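Glucoamylase (Thermoanaerobacterium thermosaccharolyticum, PDB 1LF6) hydrolyses starch-type glucans as a family 15 glucoamylase, probably releasing beta-D-glucose stepwise from the non-reducing ends of alpha-1,4-linked chains. Local coordinates at residues W341-Y346 against R436-G441; P379-T382 against P388-T391; P430-E435 against P445-A450. All coordinates share one frame; numbering follows the deposited sequence.

Contacts 1 and 3 both use the loop between helices 414-428 and 445-464, contact 1 tying it to the start of helix 342-355 and contact 3 laying it on helix 445-464. Contact 2 is made within the loop between helices 358-375 and 395-407; its centre is about 11 Å from that of contact 1, and Q380 touches both E438 and Q434. Burial differs: contact 3 is largely buried, contact 1 partly so, and contact 2 pairs a buried segment, 379-382, with a mostly exposed one, 388-391. The chemistry follows suit, with charged and hydrogen-bonded groups in contact 1, a backbone bridge and proline packing in contact 2, and methyl contacts plus one water in contact 3.

Contact 1: W341-Y346 against R436-G441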
loop_
_atom_site.group_PDB
_atom_site.type_symbol
_atom_site.label_atom_id
_atom_site.label_comp_id
_atom_site.label_asym_id
_atom_site.label_seq_id
_atom_site.Cartn_x
_atom_site.Cartn_y
_atom_site.Cartn_z
ATOM N N TRP A 341 -0.128 10.180 -4.455
ATOM C CA TRP A 341 0.053 11.388 -3.652
ATOM C C TRP A 341 1.486 11.856 -3.846
ATOM O O TRP A 341 2.433 11.078 -3.714
ATOM C CB TRP A 341 -0.152 11.105 -2.164
ATOM C CG TRP A 341 -1.571 11.145 -1.680
ATOM C CD1 TRP A 341 -2.227 12.218 -1.138
ATOM C CD2 TRP A 341 -2.479 10.040 -1.607
ATOM N NE1 TRP A 341 -3.484 11.843 -0.719
ATOM C CE2 TRP A 341 -3.666 10.513 -0.995
ATOM C CE3 TRP A 341 -2.404 8.691 -1.994
ATOM C CZ2 TRP A 341 -4.771 9.684 -0.761
ATOM C CZ3 TRP A 341 -3.502 7.867 -1.760
ATOM C CH2 TRP A 341 -4.673 8.369 -1.146
ATOM N N SER A 342 1.633 13.133 -4.161
ATOM C CA SER A 342 2.937 13.728 -4.351
ATOM C C SER A 342 3.823 13.472 -3.126
ATOM O O SER A 342 5.019 13.173 -3.260
ATOM C CB SER A 342 2.768 15.231 -4.579
ATOM O OG SER A 342 3.999 15.913 -4.495
ATOM N N ARG A 343 3.228 13.584 -1.939
ATOM C CA ARG A 343 3.956 13.384 -0.688
ATOM C C ARG A 343 4.503 11.963 -0.601
ATOM O O ARG A 343 5.712 11.765 -0.474
ATOM C CB ARG A 343 3.036 13.690 0.512
ATOM C CG ARG A 343 3.629 13.352 1.883
ATOM C CD ARG A 343 2.674 13.725 3.021
ATOM N NE ARG A 343 1.286 13.383 2.700
ATOM C CZ ARG A 343 0.370 14.260 2.308
ATOM N NH1 ARG A 343 0.678 15.545 2.195
ATOM N NH2 ARG A 343 -0.851 13.848 2.013
ATOM N N ASP A 344 3.622 10.976 -0.685
ATOM C CA ASP A 344 4.057 9.586 -0.611
ATOM C C ASP A 344 5.069 9.253 -1.704
ATOM O O ASP A 344 6.073 8.598 -1.446
ATOM C CB ASP A 344 2.850 8.643 -0.699
ATOM C CG ASP A 344 1.895 8.812 0.475
ATOM O OD1 ASP A 344 1.535 7.801 1.115
ATOM O OD2 ASP A 344 1.513 9.962 0.758
ATOM N N LEU A 345 4.806 9.715 -2.922
ATOM C CA LEU A 345 5.698 9.457 -4.049
ATOM C C LEU A 345 7.092 10.020 -3.761
ATOM O O LEU A 345 8.108 9.381 -4.036
ATOM C CB LEU A 345 5.110 10.086 -5.320
ATOM C CG LEU A 345 5.757 9.800 -6.677
ATOM C CD1 LEU A 345 5.819 8.296 -6.921
ATOM C CD2 LEU A 345 4.944 10.479 -7.775
ATOM N N TYR A 346 7.123 11.221 -3.199
ATOM C CA TYR A 346 8.365 11.900 -2.837
ATOM C C TYR A 346 9.193 11.028 -1.900
ATOM O O TYR A 346 10.390 10.821 -2.112
ATOM C CB TYR A 346 8.025 13.235 -2.156
ATOM C CG TYR A 346 9.159 13.911 -1.409
ATOM C CD1 TYR A 346 10.232 14.495 -2.089
ATOM C CD2 TYR A 346 9.148 13.984 -0.015
ATOM C CE1 TYR A 346 11.264 15.139 -1.397
ATOM C CE2 TYR A 346 10.173 14.623 0.685
ATOM C CZ TYR A 346 11.226 15.199 -0.012
ATOM O OH TYR A 346 12.235 15.832 0.679
ATOM N N ARG A 436 -0.355 17.631 6.048
ATOM C CA ARG A 436 -0.189 16.292 5.485
ATOM C C ARG A 436 -1.185 15.185 5.853
ATOM O O ARG A 436 -1.244 14.168 5.171
ATOM C CB ARG A 436 1.250 15.809 5.698
ATOM C CG ARG A 436 1.646 15.448 7.104
ATOM C CD ARG A 436 3.104 14.997 7.106
ATOM N NE ARG A 436 3.545 14.449 8.385
ATOM C CZ ARG A 436 4.697 13.809 8.559
ATOM N NH1 ARG A 436 5.026 13.333 9.752
ATOM N NH2 ARG A 436 5.522 13.643 7.534
ATOM N N TRP A 437 -1.969 15.363 6.911
ATOM C CA TRP A 437 -2.946 14.341 7.255
ATOM C C TRP A 437 -4.230 14.597 6.453
ATOM O O TRP A 437 -5.202 13.851 6.558
ATOM C CB TRP A 437 -3.230 14.342 8.757
ATOM C CG TRP A 437 -2.008 14.057 9.612
ATOM C CD1 TRP A 437 -1.685 14.657 10.796
ATOM C CD2 TRP A 437 -0.953 13.113 9.344
ATOM N NE1 TRP A 437 -0.497 14.154 11.278
ATOM C CE2 TRP A 437 -0.028 13.205 10.408
ATOM C CE3 TRP A 437 -0.703 12.200 8.310
ATOM C CZ2 TRP A 437 1.133 12.421 10.470
ATOM C CZ3 TRP A 437 0.457 11.417 8.371
ATOM C CH2 TRP A 437 1.358 11.536 9.444
ATOM N N GLU A 438 -4.207 15.666 5.655
ATOM C CA GLU A 438 -5.321 16.047 4.778
ATOM C C GLU A 438 -6.618 16.390 5.504
ATOM O O GLU A 438 -7.706 16.109 4.995
ATOM C CB GLU A 438 -5.598 14.913 3.796
ATOM C CG GLU A 438 -4.345 14.291 3.199
ATOM C CD GLU A 438 -4.661 13.313 2.088
ATOM O OE1 GLU A 438 -5.053 12.164 2.387
ATOM O OE2 GLU A 438 -4.538 13.706 0.911
ATOM N N GLU A 439 -6.517 17.022 6.669
ATOM C CA GLU A 439 -7.715 17.313 7.451
ATOM C C GLU A 439 -8.009 18.756 7.828
ATOM O O GLU A 439 -9.170 19.139 7.969
ATOM C CB GLU A 439 -7.670 16.481 8.738
ATOM C CG GLU A 439 -7.339 15.013 8.491
ATOM C CD GLU A 439 -7.099 14.237 9.774
ATOM O OE1 GLU A 439 -6.491 14.801 10.710
ATOM O OE2 GLU A 439 -7.495 13.056 9.839
ATOM N N ILE A 440 -6.978 19.567 7.990
ATOM C CA ILE A 440 -7.205 20.935 8.422
ATOM C C ILE A 440 -6.203 21.906 7.820
ATOM O O ILE A 440 -5.080 21.519 7.482
ATOM C CB ILE A 440 -7.121 20.997 9.959
ATOM C CG1 ILE A 440 -7.503 22.386 10.468
ATOM C CG2 ILE A 440 -5.721 20.590 10.410
ATOM C CD1 ILE A 440 -7.620 22.439 11.984
ATOM N N GLY A 441 -6.619 23.165 7.691
ATOM C CA GLY A 441 -5.751 24.184 7.133
ATOM C C GLY A 441 -5.213 25.167 8.156
ATOM O O GLY A 441 -5.627 25.172 9.316
#
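R343 has its CG anti to the backbone N (chi1 173°) and a chain bent at chi3, which lays its guanidinium against R436, while E438 extends beyond CG to the indole of W341. They meet in the (alpha/alpha) barrel of family 15, where the start of helix 342-355 faces the loop carrying E438, probably the proton donor. W341 NE1 gives a hydrogen bond to E438 OE2 at 2.7 Å, the acceptor lying near the indole plane but met from above the carboxylate plane. Q394 NE2 also bonds to this oxygen, so two donors hold it. With an alanine in place of W341, E438 OE2 would probably lose its indole donor and the carboxylate be freer to turn. R343 NH2 stands 3.9 Å from E438 OE2, a long salt bridge, and R343 NE is equally far from D344 OD2; the stronger partners of R343 are Q394 and D396, both reached by NH1. R436 turns its own guanidinium away to E605 and S535, but its CB stays in the contact, 3.6 Å from R343 NH1. R436 O sits over one face of the R343 guanidinium, 3.2 Å from NH2 but poorly angled for a hydrogen bond.

Contact 2: P379-T382 against P388-T391; sequences PQNT and PYWT
P388 opens the contact by lying against both ends of segment 379-382. Its CB touches P379 CB at 3.8 Å, ring against ring, and its CA meets the methyl of T382, CG2, at the same distance. Here the CA atoms come nearest: T382 and P388 form a single bridge with their CA atoms 4.2 Å apart, so the loop doubles back on itself in hairpin fashion without building a sheet.

Y389 follows and supplies the backbone bond of the pair, its N donating to N381 O at 3.0 Å with an N-H...O angle of 165°. With CG anti to the backbone N (chi1 -180°), the phenol ring leads away from segment 379-382, although Y389 CB still packs against the amide end of N381. The ring then meets W383 edge-to-face and sets its CE1 atom above the centre of the W390 indole, 3.3 Å from that face.

W390 lies alongside two amide side chains, those of Q380 and N381, all pointing the same way. The N381 amide plane is only 24° from that of the indole. Contact with Q380 is carried mainly by W390 CB, which sits 3.4 Å from Q380 CD, and W390 O lies 3.5 Å from Q380 CB. T391 ends the run with its side chain directed away, though its CA is 5.4 Å from that of Q380.

Segment 379-382 is the buried half. Q380 reaches on to Q394, Q434 and E438, the probable proton donor, and N381 packs on W341. T382 is backbone-bonded to V340, just ahead of helix 342-355, and its OG1 bonds to Y367 OH of helix 358-375. P379 and P388 rest on V371 and N375 of that same helix, and the chain then continues into helix 395-407.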
loop_
_atom_site.group_PDB
_atom_site.type_symbol
_atom_site.label_atom_id
_atom_site.label_comp_id
_atom_site.label_asym_id
_atom_site.label_seq_id
_atom_site.Cartn_x
_atom_site.Cartn_y
_atom_site.Cartn_z
ATOM N N PRO A 379 -2.501 18.486 -7.591
ATOM C CA PRO A 379 -3.779 18.318 -6.882
ATOM C C PRO A 379 -3.597 17.417 -5.654
ATOM O O PRO A 379 -2.605 16.689 -5.569
ATOM C CB PRO A 379 -4.694 17.711 -7.948
ATOM C CG PRO A 379 -3.742 16.964 -8.833
ATOM C CD PRO A 379 -2.536 17.867 -8.927
ATOM N N GLN A 380 -4.532 17.480 -4.703
ATOM C CA GLN A 380 -4.443 16.677 -3.484
ATOM C C GLN A 380 -3.873 15.303 -3.811
ATOM O O GLN A 380 -2.932 14.845 -3.171
ATOM C CB GLN A 380 -5.816 16.524 -2.817
ATOM C CG GLN A 380 -5.765 15.707 -1.527
ATOM C CD GLN A 380 -7.040 15.802 -0.695
ATOM O OE1 GLN A 380 -7.186 15.133 0.305
ATOM N NE2 GLN A 380 -7.955 16.631 -1.110
ATOM N N ASN A 381 -4.455 14.664 -4.819
ATOM C CA ASN A 381 -4.001 13.367 -5.289
ATOM C C ASN A 381 -4.566 13.147 -6.686
ATOM O O ASN A 381 -5.445 13.887 -7.132
ATOM C CB ASN A 381 -4.425 12.241 -4.327
ATOM C CG ASN A 381 -5.914 12.255 -4.014
ATOM O OD1 ASN A 381 -6.337 11.815 -2.945
ATOM N ND2 ASN A 381 -6.711 12.743 -4.946
ATOM N N THR A 382 -4.048 12.145 -7.383
ATOM C CA THR A 382 -4.506 11.854 -8.734
ATOM C C THR A 382 -4.631 10.357 -8.952
ATOM O O THR A 382 -4.049 9.560 -8.212
ATOM C CB THR A 382 -3.504 12.359 -9.785
ATOM O OG1 THR A 382 -2.232 11.750 -9.537
ATOM C CG2 THR A 382 -3.356 13.869 -9.731
ATOM N N PRO A 388 -6.694 14.446 -11.899
ATOM C CA PRO A 388 -6.929 14.820 -10.503
ATOM C C PRO A 388 -8.134 14.116 -9.888
ATOM O O PRO A 388 -9.138 13.873 -10.560
ATOM C CB PRO A 388 -7.096 16.341 -10.573
ATOM C CG PRO A 388 -7.608 16.572 -11.967
ATOM C CD PRO A 388 -6.774 15.621 -12.783
ATOM N N TYR A 389 -8.013 13.778 -8.608
ATOM C CA TYR A 389 -9.079 13.110 -7.869
ATOM C C TYR A 389 -9.618 14.110 -6.853
ATOM O O TYR A 389 -10.543 14.858 -7.155
ATOM C CB TYR A 389 -8.532 11.864 -7.166
ATOM C CG TYR A 389 -9.562 11.088 -6.376
ATOM C CD1 TYR A 389 -9.746 11.317 -5.011
ATOM C CD2 TYR A 389 -10.362 10.131 -6.994
ATOM C CE1 TYR A 389 -10.707 10.609 -4.284
ATOM C CE2 TYR A 389 -11.327 9.420 -6.280
ATOM C CZ TYR A 389 -11.494 9.663 -4.927
ATOM O OH TYR A 389 -12.456 8.975 -4.221
ATOM N N TRP A 390 -9.037 14.136 -5.656
ATOM C CA TRP A 390 -9.477 15.085 -4.639
ATOM C C TRP A 390 -8.922 16.463 -4.982
ATOM O O TRP A 390 -7.909 16.579 -5.679
ATOM C CB TRP A 390 -9.008 14.655 -3.247
ATOM C CG TRP A 390 -9.998 13.817 -2.462
ATOM C CD1 TRP A 390 -9.767 13.204 -1.262
ATOM C CD2 TRP A 390 -11.363 13.515 -2.805
ATOM N NE1 TRP A 390 -10.893 12.543 -0.837
ATOM C CE2 TRP A 390 -11.888 12.715 -1.763
ATOM C CE3 TRP A 390 -12.194 13.841 -3.888
ATOM C CZ2 TRP A 390 -13.205 12.236 -1.772
ATOM C CZ3 TRP A 390 -13.504 13.364 -3.897
ATOM C CH2 TRP A 390 -13.995 12.571 -2.843
ATOM N N THR A 391 -9.575 17.507 -4.481
ATOM C CA THR A 391 -9.160 18.866 -4.795
ATOM C C THR A 391 -8.670 19.690 -3.614
ATOM O O THR A 391 -8.765 20.915 -3.628
ATOM C CB THR A 391 -10.308 19.629 -5.493
ATOM O OG1 THR A 391 -9.821 20.889 -5.978
ATOM C CG2 THR A 391 -11.460 19.866 -4.516
#

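Contact 3: P430-E435 against P445-A450; sequences PKTGQE and PATMAA. With SO4 (sulfate ion), chain C.
The loop from P430 to E435 runs past the first turns of helix 445-464, approaching it at two places: P430 CA is 6.3 Å from M448 CA, and E435 CA is 6.0 Å from T447 CA. T447 carries most of the contact. Its CG2, anti to the backbone N (chi1 -60° for OG1), presses on T432 CB at 3.7 Å, while its OG1 lies over the backbone of E435, 3.7 Å from CA. That hydroxyl also donates to a water, which in turn donates to Q434 O, so one water bridges the two polar groups. Q434 O takes a second bond from T432 OG1 at 2.9 Å, approached from above the carbonyl plane; T432 OG1 also accepts from L395 N, which ties the loop to helix 395-407. At the other end M448, bent at chi3, brings its CE methyl to 3.8 Å from P430 CB, the proline following a cis peptide and also touching W481 of helix 468-489. K431 points away from the helix, and its NZ hydrogen-bonds a sulfate, probably from the crystallisation liquor, that S509 OG and Y443 OH also hold.

E435, probably the proton acceptor, turns its carboxylate into its own loop: OE2 takes W437 N and pairs with R504, and OE1 takes E439 N and I440 N. This loop-on-helix packing lies beside the probable catalytic glutamates of the family 15 (alpha/alpha) barrel.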
loop_
_atom_site.group_PDB
_atom_site.type_symbol
_atom_site.label_atom_id
_atom_site.label_comp_id
_atom_site.label_asym_id
_atom_site.label_seq_id
_atom_site.Cartn_x
_atom_site.Cartn_y
_atom_site.Cartn_z
ATOM N N PRO A 430 2.206 31.353 2.989
ATOM C CA PRO A 430 2.636 30.091 3.592
ATOM C C PRO A 430 1.508 29.245 4.183
ATOM O O PRO A 430 1.729 28.091 4.551
ATOM C CB PRO A 430 3.630 30.546 4.650
ATOM C CG PRO A 430 3.023 31.835 5.120
ATOM C CD PRO A 430 2.622 32.498 3.821
ATOM N N LYS A 431 0.305 29.810 4.282
ATOM C CA LYS A 431 -0.815 29.053 4.834
ATOM C C LYS A 431 -1.191 27.947 3.860
ATOM O O LYS A 431 -0.973 28.074 2.654
ATOM C CB LYS A 431 -2.028 29.959 5.099
ATOM C CG LYS A 431 -3.164 29.223 5.796
ATOM C CD LYS A 431 -3.945 30.087 6.781
ATOM C CE LYS A 431 -5.034 30.893 6.118
ATOM N NZ LYS A 431 -5.984 31.434 7.144
ATOM N N THR A 432 -1.748 26.856 4.381
ATOM C CA THR A 432 -2.123 25.729 3.534
ATOM C C THR A 432 -3.591 25.335 3.727
ATOM O O THR A 432 -4.166 25.562 4.797
ATOM C CB THR A 432 -1.220 24.506 3.831
ATOM O OG1 THR A 432 -1.475 23.467 2.874
ATOM C CG2 THR A 432 -1.479 23.982 5.241
ATOM N N GLY A 433 -4.189 24.764 2.682
ATOM C CA GLY A 433 -5.574 24.337 2.750
ATOM C C GLY A 433 -5.689 23.188 3.732
ATOM O O GLY A 433 -6.666 23.062 4.465
ATOM N N GLN A 434 -4.682 22.329 3.727
ATOM C CA GLN A 434 -4.638 21.205 4.641
ATOM C C GLN A 434 -3.195 20.743 4.810
ATOM O O GLN A 434 -2.379 20.874 3.892
ATOM C CB GLN A 434 -5.529 20.064 4.132
ATOM C CG GLN A 434 -5.247 19.616 2.724
ATOM C CD GLN A 434 -6.373 18.778 2.135
ATOM O OE1 GLN A 434 -6.178 18.074 1.151
ATOM N NE2 GLN A 434 -7.558 18.862 2.729
ATOM N N GLU A 435 -2.877 20.247 6.005
ATOM C CA GLU A 435 -1.544 19.752 6.301
ATOM C C GLU A 435 -1.459 18.322 5.786
ATOM O O GLU A 435 -2.407 17.839 5.161
ATOM C CB GLU A 435 -1.258 19.843 7.803
ATOM C CG GLU A 435 -2.464 19.597 8.709
ATOM C CD GLU A 435 -3.095 18.225 8.503
ATOM O OE1 GLU A 435 -4.106 18.126 7.780
ATOM O OE2 GLU A 435 -2.575 17.245 9.064
ATOM N N PRO A 445 3.825 23.663 11.022
ATOM C CA PRO A 445 5.289 23.628 10.953
ATOM C C PRO A 445 5.804 22.654 9.889
ATOM O O PRO A 445 6.751 22.969 9.172
ATOM C CB PRO A 445 5.710 23.250 12.383
ATOM C CG PRO A 445 4.473 22.670 13.000
ATOM C CD PRO A 445 3.353 23.470 12.406
ATOM N N ALA A 446 5.170 21.490 9.769
ATOM C CA ALA A 446 5.589 20.508 8.771
ATOM C C ALA A 446 5.405 21.066 7.369
ATOM O O ALA A 446 6.312 20.987 6.543
ATOM C CB ALA A 446 4.792 19.213 8.922
ATOM N N THR A 447 4.231 21.627 7.097
ATOM C CA THR A 447 3.955 22.199 5.777
ATOM C C THR A 447 4.879 23.384 5.473
ATOM O O THR A 447 5.436 23.481 4.378
ATOM C CB THR A 447 2.496 22.668 5.665
ATOM O OG1 THR A 447 1.622 21.549 5.869
ATOM C CG2 THR A 447 2.231 23.275 4.293
ATOM N N MET A 448 5.038 24.291 6.430
ATOM C CA MET A 448 5.917 25.433 6.218
ATOM C C MET A 448 7.370 24.991 6.013
ATOM O O MET A 448 8.115 25.639 5.280
ATOM C CB MET A 448 5.826 26.405 7.387
ATOM C CG MET A 448 4.495 27.150 7.443
ATOM S SD MET A 448 4.494 28.404 8.709
ATOM C CE MET A 448 5.419 29.699 7.903
ATOM N N ALA A 449 7.768 23.896 6.661
ATOM C CA ALA A 449 9.127 23.385 6.505
ATOM C C ALA A 449 9.314 22.971 5.054
ATOM O O ALA A 449 10.348 23.248 4.439
ATOM C CB ALA A 449 9.367 22.184 7.428
ATOM N N ALA A 450 8.302 22.298 4.513
ATOM C CA ALA A 450 8.331 21.844 3.127
ATOM C C ALA A 450 8.370 23.031 2.171
ATOM O O ALA A 450 9.068 22.984 1.158
ATOM C CB ALA A 450 7.105 20.981 2.831
HETATM S S SO4 C . -4.624 34.745 9.217
HETATM O O1 SO4 C . -4.808 33.298 8.990
HETATM O O2 SO4 C . -5.814 35.473 8.717
HETATM O O3 SO4 C . -4.466 35.006 10.662
HETATM O O4 SO4 C . -3.422 35.214 8.501
HETATM O O HOH W 1 0.471 20.419 3.437
#